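Local coordinates for NS3-like protein (Alongshan virus, PDB 6M40), which probably unwinds RNA as the helicase domain of a flavivirus-like NS3 protein, drawing on the hydrolysis of ATP and other ribonucleoside triphosphates, at residues Y186-P200 and D261-H273. Residues are numbered along the deposited sequence; the frame is centred on the assembly and turned at random.
Sequences YAETHGPARVAVFVP and DLDAVFDTCQQYH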
ATOM      1  N   TYR A 186     -15.840  24.065   8.137  1.00 78.02           N
ATOM      2  CA  TYR A 186     -15.918  23.915   6.686  1.00 81.30           C
ATOM      3  C   TYR A 186     -17.367  23.787   6.217  1.00 81.53           C
ATOM      4  O   TYR A 186     -17.751  24.379   5.202  1.00 77.65           O
ATOM      5  CB  TYR A 186     -15.087  22.694   6.256  1.00 75.22           C
ATOM      6  CG  TYR A 186     -14.827  22.542   4.765  1.00 73.34           C
ATOM      7  CD1 TYR A 186     -15.764  21.943   3.937  1.00 71.20           C
ATOM      8  CD2 TYR A 186     -13.627  22.962   4.195  1.00 75.14           C
ATOM      9  CE1 TYR A 186     -15.532  21.789   2.576  1.00 69.98           C
ATOM     10  CE2 TYR A 186     -13.387  22.812   2.828  1.00 73.17           C
ATOM     11  CZ  TYR A 186     -14.344  22.224   2.029  1.00 70.13           C
ATOM     12  OH  TYR A 186     -14.124  22.064   0.679  1.00 67.40           O
ATOM     13  N   ALA A 187     -18.192  23.033   6.952  1.00 78.76           N
ATOM     14  CA  ALA A 187     -19.560  22.788   6.511  1.00 79.31           C
ATOM     15  C   ALA A 187     -20.383  24.070   6.460  1.00 86.88           C
ATOM     16  O   ALA A 187     -21.350  24.155   5.692  1.00 80.11           O
ATOM     17  CB  ALA A 187     -20.225  21.768   7.436  1.00 79.03           C
ATOM     18  N   GLU A 188     -20.012  25.074   7.258  1.00 86.77           N
ATOM     19  CA  GLU A 188     -20.736  26.335   7.363  1.00 82.65           C
ATOM     20  C   GLU A 188     -20.079  27.458   6.571  1.00 85.37           C
ATOM     21  O   GLU A 188     -20.779  28.268   5.956  1.00 84.96           O
ATOM     22  CB  GLU A 188     -20.847  26.755   8.838  1.00 87.62           C
ATOM     23  CG  GLU A 188     -21.249  25.637   9.802  1.00 95.71           C
ATOM     24  CD  GLU A 188     -20.975  25.999  11.256  1.00 94.66           C
ATOM     25  OE1 GLU A 188     -20.452  27.103  11.509  1.00 91.23           O
ATOM     26  OE2 GLU A 188     -21.273  25.176  12.148  1.00 90.51           O
ATOM     27  N   THR A 189     -18.746  27.537   6.591  1.00 85.99           N
ATOM     28  CA  THR A 189     -18.051  28.539   5.786  1.00 82.81           C
ATOM     29  C   THR A 189     -18.174  28.229   4.302  1.00 83.52           C
ATOM     30  O   THR A 189     -18.341  29.141   3.484  1.00 89.82           O
ATOM     31  CB  THR A 189     -16.577  28.606   6.181  1.00 85.37           C
ATOM     32  OG1 THR A 189     -15.961  27.328   5.974  1.00 90.58           O
ATOM     33  CG2 THR A 189     -16.425  29.014   7.646  1.00 89.55           C
ATOM     34  N   HIS A 190     -18.070  26.953   3.939  1.00 87.51           N
ATOM     35  CA  HIS A 190     -18.358  26.465   2.599  1.00 82.68           C
ATOM     36  C   HIS A 190     -19.748  25.847   2.591  1.00 77.59           C
ATOM     37  O   HIS A 190     -20.222  25.332   3.611  1.00 75.92           O
ATOM     38  CB  HIS A 190     -17.332  25.414   2.149  1.00 77.71           C
ATOM     39  CG  HIS A 190     -15.927  25.928   2.046  1.00 83.36           C
ATOM     40  ND1 HIS A 190     -15.179  26.283   3.149  1.00 83.15           N
ATOM     41  CD2 HIS A 190     -15.129  26.133   0.970  1.00 86.57           C
ATOM     42  CE1 HIS A 190     -13.987  26.694   2.756  1.00 82.67           C
ATOM     43  NE2 HIS A 190     -13.929  26.613   1.439  1.00 85.72           N
ATOM     44  N   GLY A 191     -20.410  25.914   1.437  1.00 81.38           N
ATOM     45  CA  GLY A 191     -21.579  25.103   1.215  1.00 76.22           C
ATOM     46  C   GLY A 191     -21.163  23.665   0.969  1.00 80.55           C
ATOM     47  O   GLY A 191     -19.968  23.328   0.989  1.00 85.73           O
ATOM     48  N   PRO A 192     -22.140  22.797   0.711  1.00 82.33           N
ATOM     49  CA  PRO A 192     -21.821  21.369   0.557  1.00 83.90           C
ATOM     50  C   PRO A 192     -20.710  21.157  -0.460  1.00 84.20           C
ATOM     51  O   PRO A 192     -20.691  21.769  -1.531  1.00 83.97           O
ATOM     52  CB  PRO A 192     -23.143  20.757   0.085  1.00 88.68           C
ATOM     53  CG  PRO A 192     -23.886  21.900  -0.544  1.00 81.47           C
ATOM     54  CD  PRO A 192     -23.528  23.081   0.308  1.00 83.80           C
ATOM     55  N   ALA A 193     -19.770  20.290  -0.107  1.00 83.77           N
ATOM     56  CA  ALA A 193     -18.766  19.790  -1.032  1.00 84.55           C
ATOM     57  C   ALA A 193     -18.663  18.279  -0.863  1.00 80.52           C
ATOM     58  O   ALA A 193     -19.309  17.678   0.006  1.00 80.46           O
ATOM     59  CB  ALA A 193     -17.405  20.460  -0.802  1.00 83.04           C
ATOM     60  N   ARG A 194     -17.859  17.661  -1.718  1.00 85.60           N
ATOM     61  CA  ARG A 194     -17.415  16.291  -1.513  1.00 82.00           C
ATOM     62  C   ARG A 194     -16.167  16.325  -0.637  1.00 81.68           C
ATOM     63  O   ARG A 194     -15.160  16.933  -1.013  1.00 80.28           O
ATOM     64  CB  ARG A 194     -17.118  15.619  -2.846  1.00 91.88           C
ATOM     65  CG  ARG A 194     -18.316  15.040  -3.595  1.00 98.43           C
ATOM     66  CD  ARG A 194     -17.775  14.134  -4.695  1.00113.47           C
ATOM     67  NE  ARG A 194     -18.776  13.323  -5.375  1.00119.79           N
ATOM     68  CZ  ARG A 194     -18.515  12.580  -6.448  1.00126.38           C
ATOM     69  NH1 ARG A 194     -17.291  12.561  -6.957  1.00132.38           N
ATOM     70  NH2 ARG A 194     -19.474  11.862  -7.014  1.00129.22           N
ATOM     71  N   VAL A 195     -16.235  15.685   0.529  1.00 80.09           N
ATOM     72  CA  VAL A 195     -15.167  15.752   1.517  1.00 80.51           C
ATOM     73  C   VAL A 195     -14.818  14.340   1.981  1.00 75.69           C
ATOM     74  O   VAL A 195     -15.614  13.406   1.865  1.00 75.24           O
ATOM     75  CB  VAL A 195     -15.564  16.663   2.710  1.00 76.28           C
ATOM     76  CG1 VAL A 195     -15.408  15.934   4.037  1.00 74.98           C
ATOM     77  CG2 VAL A 195     -14.748  17.935   2.691  1.00 76.50           C
ATOM     78  N   ALA A 196     -13.603  14.189   2.519  1.00 73.42           N
ATOM     79  CA  ALA A 196     -13.138  12.904   3.029  1.00 72.46           C
ATOM     80  C   ALA A 196     -12.255  13.077   4.258  1.00 67.89           C
ATOM     81  O   ALA A 196     -11.409  13.976   4.314  1.00 67.10           O
ATOM     82  CB  ALA A 196     -12.352  12.124   1.971  1.00 75.37           C
ATOM     83  N   VAL A 197     -12.425  12.175   5.221  1.00 68.45           N
ATOM     84  CA  VAL A 197     -11.671  12.185   6.469  1.00 68.43           C
ATOM     85  C   VAL A 197     -10.867  10.895   6.567  1.00 69.82           C
ATOM     86  O   VAL A 197     -11.430   9.797   6.484  1.00 70.78           O
ATOM     87  CB  VAL A 197     -12.599  12.330   7.689  1.00 66.53           C
ATOM     88  CG1 VAL A 197     -11.789  12.711   8.923  1.00 60.05           C
ATOM     89  CG2 VAL A 197     -13.678  13.353   7.406  1.00 75.76           C
ATOM     90  N   PHE A 198      -9.558  11.027   6.766  1.00 69.13           N
ATOM     91  CA  PHE A 198      -8.664   9.882   6.913  1.00 72.95           C
ATOM     92  C   PHE A 198      -8.426   9.631   8.398  1.00 69.04           C
ATOM     93  O   PHE A 198      -7.749  10.415   9.072  1.00 64.16           O
ATOM     94  CB  PHE A 198      -7.360  10.119   6.159  1.00 71.91           C
ATOM     95  CG  PHE A 198      -7.417   9.687   4.720  1.00 70.65           C
ATOM     96  CD1 PHE A 198      -7.423   8.337   4.397  1.00 73.43           C
ATOM     97  CD2 PHE A 198      -7.465  10.617   3.689  1.00 70.86           C
ATOM     98  CE1 PHE A 198      -7.478   7.922   3.079  1.00 78.75           C
ATOM     99  CE2 PHE A 198      -7.518  10.201   2.371  1.00 75.98           C
ATOM    100  CZ  PHE A 198      -7.524   8.857   2.071  1.00 80.41           C
ATOM    101  N   VAL A 199      -8.972   8.521   8.885  1.00 75.50           N
ATOM    102  CA  VAL A 199      -9.039   8.186  10.306  1.00 76.05           C
ATOM    103  C   VAL A 199      -8.197   6.941  10.571  1.00 75.21           C
ATOM    104  O   VAL A 199      -8.174   6.028   9.736  1.00 80.99           O
ATOM    105  CB  VAL A 199     -10.508   7.991  10.725  1.00 76.47           C
ATOM    106  CG1 VAL A 199     -10.621   7.057  11.917  1.00 77.29           C
ATOM    107  CG2 VAL A 199     -11.150   9.339  11.017  1.00 72.06           C
ATOM    108  N   PRO A 200      -7.478   6.851  11.713  1.00 75.70           N
ATOM    109  CA  PRO A 200      -6.560   5.720  11.924  1.00 74.74           C
ATOM    110  C   PRO A 200      -7.233   4.355  11.950  1.00 70.20           C
ATOM    111  O   PRO A 200      -6.905   3.496  11.129  1.00 71.02           O
ATOM    112  CB  PRO A 200      -5.916   6.039  13.284  1.00 70.28           C
ATOM    113  CG  PRO A 200      -6.818   7.047  13.941  1.00 70.55           C
ATOM    114  CD  PRO A 200      -7.387   7.840  12.800  1.00 76.59           C
ATOM    115  N   ASP A 261     -12.977  10.997  -5.854  1.00167.15           N
ATOM    116  CA  ASP A 261     -12.922  12.346  -6.415  1.00140.45           C
ATOM    117  C   ASP A 261     -13.713  13.332  -5.557  1.00126.89           C
ATOM    118  O   ASP A 261     -14.903  13.124  -5.315  1.00127.50           O
ATOM    119  CB  ASP A 261     -13.466  12.350  -7.842  1.00152.02           C
ATOM    120  CG  ASP A 261     -13.940  13.720  -8.276  1.00181.29           C
ATOM    121  OD1 ASP A 261     -13.099  14.638  -8.361  1.00163.28           O
ATOM    122  OD2 ASP A 261     -15.152  13.880  -8.531  1.00158.84           O
ATOM    123  N   LEU A 262     -13.070  14.417  -5.127  1.00112.85           N
ATOM    124  CA  LEU A 262     -13.670  15.281  -4.113  1.00103.95           C
ATOM    125  C   LEU A 262     -12.913  16.602  -4.011  1.00 94.05           C
ATOM    126  O   LEU A 262     -11.900  16.822  -4.684  1.00 91.66           O
ATOM    127  CB  LEU A 262     -13.692  14.576  -2.761  1.00 99.18           C
ATOM    128  CG  LEU A 262     -12.458  13.716  -2.489  1.00100.48           C
ATOM    129  CD1 LEU A 262     -11.158  14.472  -2.740  1.00 96.75           C
ATOM    130  CD2 LEU A 262     -12.482  13.190  -1.060  1.00 91.02           C
ATOM    131  N   ASP A 263     -13.409  17.477  -3.127  1.00 86.06           N
ATOM    132  CA  ASP A 263     -12.956  18.856  -3.043  1.00 84.33           C
ATOM    133  C   ASP A 263     -12.066  19.158  -1.837  1.00 80.67           C
ATOM    134  O   ASP A 263     -11.373  20.179  -1.854  1.00 80.99           O
ATOM    135  CB  ASP A 263     -14.165  19.815  -3.008  1.00 84.66           C
ATOM    136  CG  ASP A 263     -15.113  19.638  -4.194  1.00 85.65           C
ATOM    137  OD1 ASP A 263     -14.645  19.527  -5.347  1.00 88.92           O
ATOM    138  OD2 ASP A 263     -16.343  19.626  -3.972  1.00 78.18           O
ATOM    139  N   ALA A 264     -12.064  18.321  -0.797  1.00 83.35           N
ATOM    140  CA  ALA A 264     -11.210  18.574   0.362  1.00 76.06           C
ATOM    141  C   ALA A 264     -10.924  17.279   1.113  1.00 72.52           C
ATOM    142  O   ALA A 264     -11.659  16.295   0.998  1.00 74.34           O
ATOM    143  CB  ALA A 264     -11.843  19.597   1.316  1.00 73.06           C
ATOM    144  N   VAL A 265      -9.864  17.316   1.923  1.00 72.82           N
ATOM    145  CA  VAL A 265      -9.393  16.169   2.698  1.00 69.58           C
ATOM    146  C   VAL A 265      -9.033  16.632   4.104  1.00 67.09           C
ATOM    147  O   VAL A 265      -8.289  17.603   4.268  1.00 69.91           O
ATOM    148  CB  VAL A 265      -8.171  15.502   2.034  1.00 69.19           C
ATOM    149  CG1 VAL A 265      -7.382  14.685   3.049  1.00 71.19           C
ATOM    150  CG2 VAL A 265      -8.589  14.638   0.858  1.00 70.98           C
ATOM    151  N   PHE A 266      -9.537  15.931   5.117  1.00 67.47           N
ATOM    152  CA  PHE A 266      -9.187  16.194   6.510  1.00 71.31           C
ATOM    153  C   PHE A 266      -8.346  15.039   7.040  1.00 69.90           C
ATOM    154  O   PHE A 266      -8.793  13.887   7.034  1.00 71.48           O
ATOM    155  CB  PHE A 266     -10.441  16.389   7.361  1.00 75.77           C
ATOM    156  CG  PHE A 266     -11.163  17.661   7.064  1.00 73.90           C
ATOM    157  CD1 PHE A 266     -12.056  17.733   6.011  1.00 76.24           C
ATOM    158  CD2 PHE A 266     -10.930  18.797   7.821  1.00 74.26           C
ATOM    159  CE1 PHE A 266     -12.717  18.911   5.725  1.00 73.55           C
ATOM    160  CE2 PHE A 266     -11.588  19.973   7.542  1.00 82.15           C
ATOM    161  CZ  PHE A 266     -12.483  20.029   6.491  1.00 78.62           C
ATOM    162  N   ASP A 267      -7.131  15.345   7.492  1.00 70.74           N
ATOM    163  CA  ASP A 267      -6.152  14.333   7.869  1.00 65.98           C
ATOM    164  C   ASP A 267      -6.008  14.304   9.384  1.00 64.82           C
ATOM    165  O   ASP A 267      -5.565  15.281   9.995  1.00 68.08           O
ATOM    166  CB  ASP A 267      -4.802  14.605   7.206  1.00 66.55           C
ATOM    167  CG  ASP A 267      -3.979  13.337   6.991  1.00 74.11           C
ATOM    168  OD1 ASP A 267      -4.172  12.335   7.719  1.00 69.76           O
ATOM    169  OD2 ASP A 267      -3.122  13.342   6.079  1.00 78.22           O
ATOM    170  N   THR A 268      -6.396  13.182   9.986  1.00 67.96           N
ATOM    171  CA  THR A 268      -5.986  12.899  11.357  1.00 63.81           C
ATOM    172  C   THR A 268      -4.473  12.936  11.488  1.00 61.68           C
ATOM    173  O   THR A 268      -3.936  13.366  12.514  1.00 59.95           O
ATOM    174  CB  THR A 268      -6.481  11.520  11.781  1.00 65.49           C
ATOM    175  OG1 THR A 268      -7.829  11.323  11.349  1.00 74.80           O
ATOM    176  CG2 THR A 268      -6.402  11.363  13.287  1.00 71.15           C
ATOM    177  N   CYS A 269      -3.771  12.482  10.448  1.00 65.52           N
ATOM    178  CA  CYS A 269      -2.324  12.296  10.478  1.00 67.89           C
ATOM    179  C   CYS A 269      -1.945  11.218  11.498  1.00 64.40           C
ATOM    180  O   CYS A 269      -0.996  11.359  12.275  1.00 63.82           O
ATOM    181  CB  CYS A 269      -1.614  13.623  10.744  1.00 65.89           C
ATOM    182  SG  CYS A 269      -1.598  14.681   9.283  1.00 67.86           S
ATOM    183  N   GLN A 270      -2.686  10.107  11.456  1.00 60.48           N
ATOM    184  CA  GLN A 270      -2.531   9.009  12.401  1.00 66.02           C
ATOM    185  C   GLN A 270      -2.974   7.704  11.741  1.00 67.65           C
ATOM    186  O   GLN A 270      -3.930   7.693  10.958  1.00 69.09           O
ATOM    187  CB  GLN A 270      -3.346   9.249  13.685  1.00 69.78           C
ATOM    188  CG  GLN A 270      -2.943  10.491  14.476  1.00 67.29           C
ATOM    189  CD  GLN A 270      -3.584  10.547  15.856  1.00 69.73           C
ATOM    190  OE1 GLN A 270      -4.687  10.043  16.066  1.00 68.40           O
ATOM    191  NE2 GLN A 270      -2.886  11.155  16.806  1.00 78.89           N
ATOM    192  N   GLN A 271      -2.294   6.605  12.080  1.00 68.62           N
ATOM    193  CA  GLN A 271      -2.596   5.305  11.495  1.00 70.54           C
ATOM    194  C   GLN A 271      -2.567   4.216  12.559  1.00 67.22           C
ATOM    195  O   GLN A 271      -1.977   4.380  13.625  1.00 64.70           O
ATOM    196  CB  GLN A 271      -1.610   4.954  10.379  1.00 79.01           C
ATOM    197  CG  GLN A 271      -2.022   3.750   9.538  1.00 81.41           C
ATOM    198  CD  GLN A 271      -1.232   3.675   8.253  1.00 97.60           C
ATOM    199  OE1 GLN A 271      -0.636   4.666   7.819  1.00 97.49           O
ATOM    200  NE2 GLN A 271      -1.224   2.503   7.632  1.00101.39           N
ATOM    201  N   TYR A 272      -3.197   3.086  12.240  1.00 70.92           N
ATOM    202  CA  TYR A 272      -3.270   1.927  13.131  1.00 66.06           C
ATOM    203  C   TYR A 272      -2.313   0.860  12.596  1.00 66.13           C
ATOM    204  O   TYR A 272      -2.717  -0.106  11.950  1.00 66.61           O
ATOM    205  CB  TYR A 272      -4.723   1.407  13.239  1.00 63.75           C
ATOM    206  CG  TYR A 272      -4.908   0.243  14.192  1.00 62.20           C
ATOM    207  CD1 TYR A 272      -4.759   0.410  15.566  1.00 60.81           C
ATOM    208  CD2 TYR A 272      -5.251  -1.017  13.717  1.00 64.32           C
ATOM    209  CE1 TYR A 272      -4.928  -0.642  16.435  1.00 59.40           C
ATOM    210  CE2 TYR A 272      -5.427  -2.084  14.586  1.00 68.05           C
ATOM    211  CZ  TYR A 272      -5.267  -1.890  15.943  1.00 62.31           C
ATOM    212  OH  TYR A 272      -5.439  -2.946  16.814  1.00 57.85           O
ATOM    213  N   HIS A 273      -1.026   1.047  12.879  1.00 69.44           N
ATOM    214  CA  HIS A 273      -0.054   0.007  12.619  1.00 66.97           C
ATOM    215  C   HIS A 273      -0.209  -1.132  13.619  1.00 67.21           C
ATOM    216  O   HIS A 273      -0.765  -0.972  14.710  1.00 61.66           O
ATOM    217  CB  HIS A 273       1.383   0.521  12.749  1.00 71.03           C
ATOM    218  CG  HIS A 273       1.764   1.570  11.755  1.00 77.96           C
ATOM    219  ND1 HIS A 273       1.661   2.919  12.020  1.00 87.38           N
ATOM    220  CD2 HIS A 273       2.294   1.470  10.512  1.00 90.81           C
ATOM    221  CE1 HIS A 273       2.090   3.607  10.974  1.00 95.96           C
ATOM    222  NE2 HIS A 273       2.477   2.751  10.045  1.00129.34           N
TER
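Strand 194-198 and strand 264-267 run side by side in the same direction, a worked example of parallel pairing in the second RecA-like domain of a helicase. A196 N donates to A264 O, and F266 N donates to A196 O at 2.8 Å; F198 N then donates to F266 O. Past the paired strands, T268 N donates to F198 O at 3.2 Å, and T268 OG1 also meets that oxygen, while the P200 ring packs CD against T268 CG2.

Aromatic contacts occupy the face bearing V195, V197, A264 and F266. With its CG anti to the backbone N (chi1 -168°), Y186 presents one ring face to the edge of F266 in an offset edge-to-face pair, the planes at 88° and the centroids 5.6 Å apart. H190 ND1 lies over the other face of Y186, out toward its rim, and V195 CG2 reaches the F266 rim.

Charge gathers where strand 194-198 begins and just ahead of strand 264-267: the extended R194 uses NH1 for a hydrogen bond to D261 O and a salt bridge to D261 OD2, each at 3.0 Å, although D261 is poorly ordered. R304 forms salt bridges with D261 and D263.

Strand 246-250 flanks 194-198 and strand 306-311 flanks 264-267, while helix 179-189 covers F266 through V179, A182 and V183.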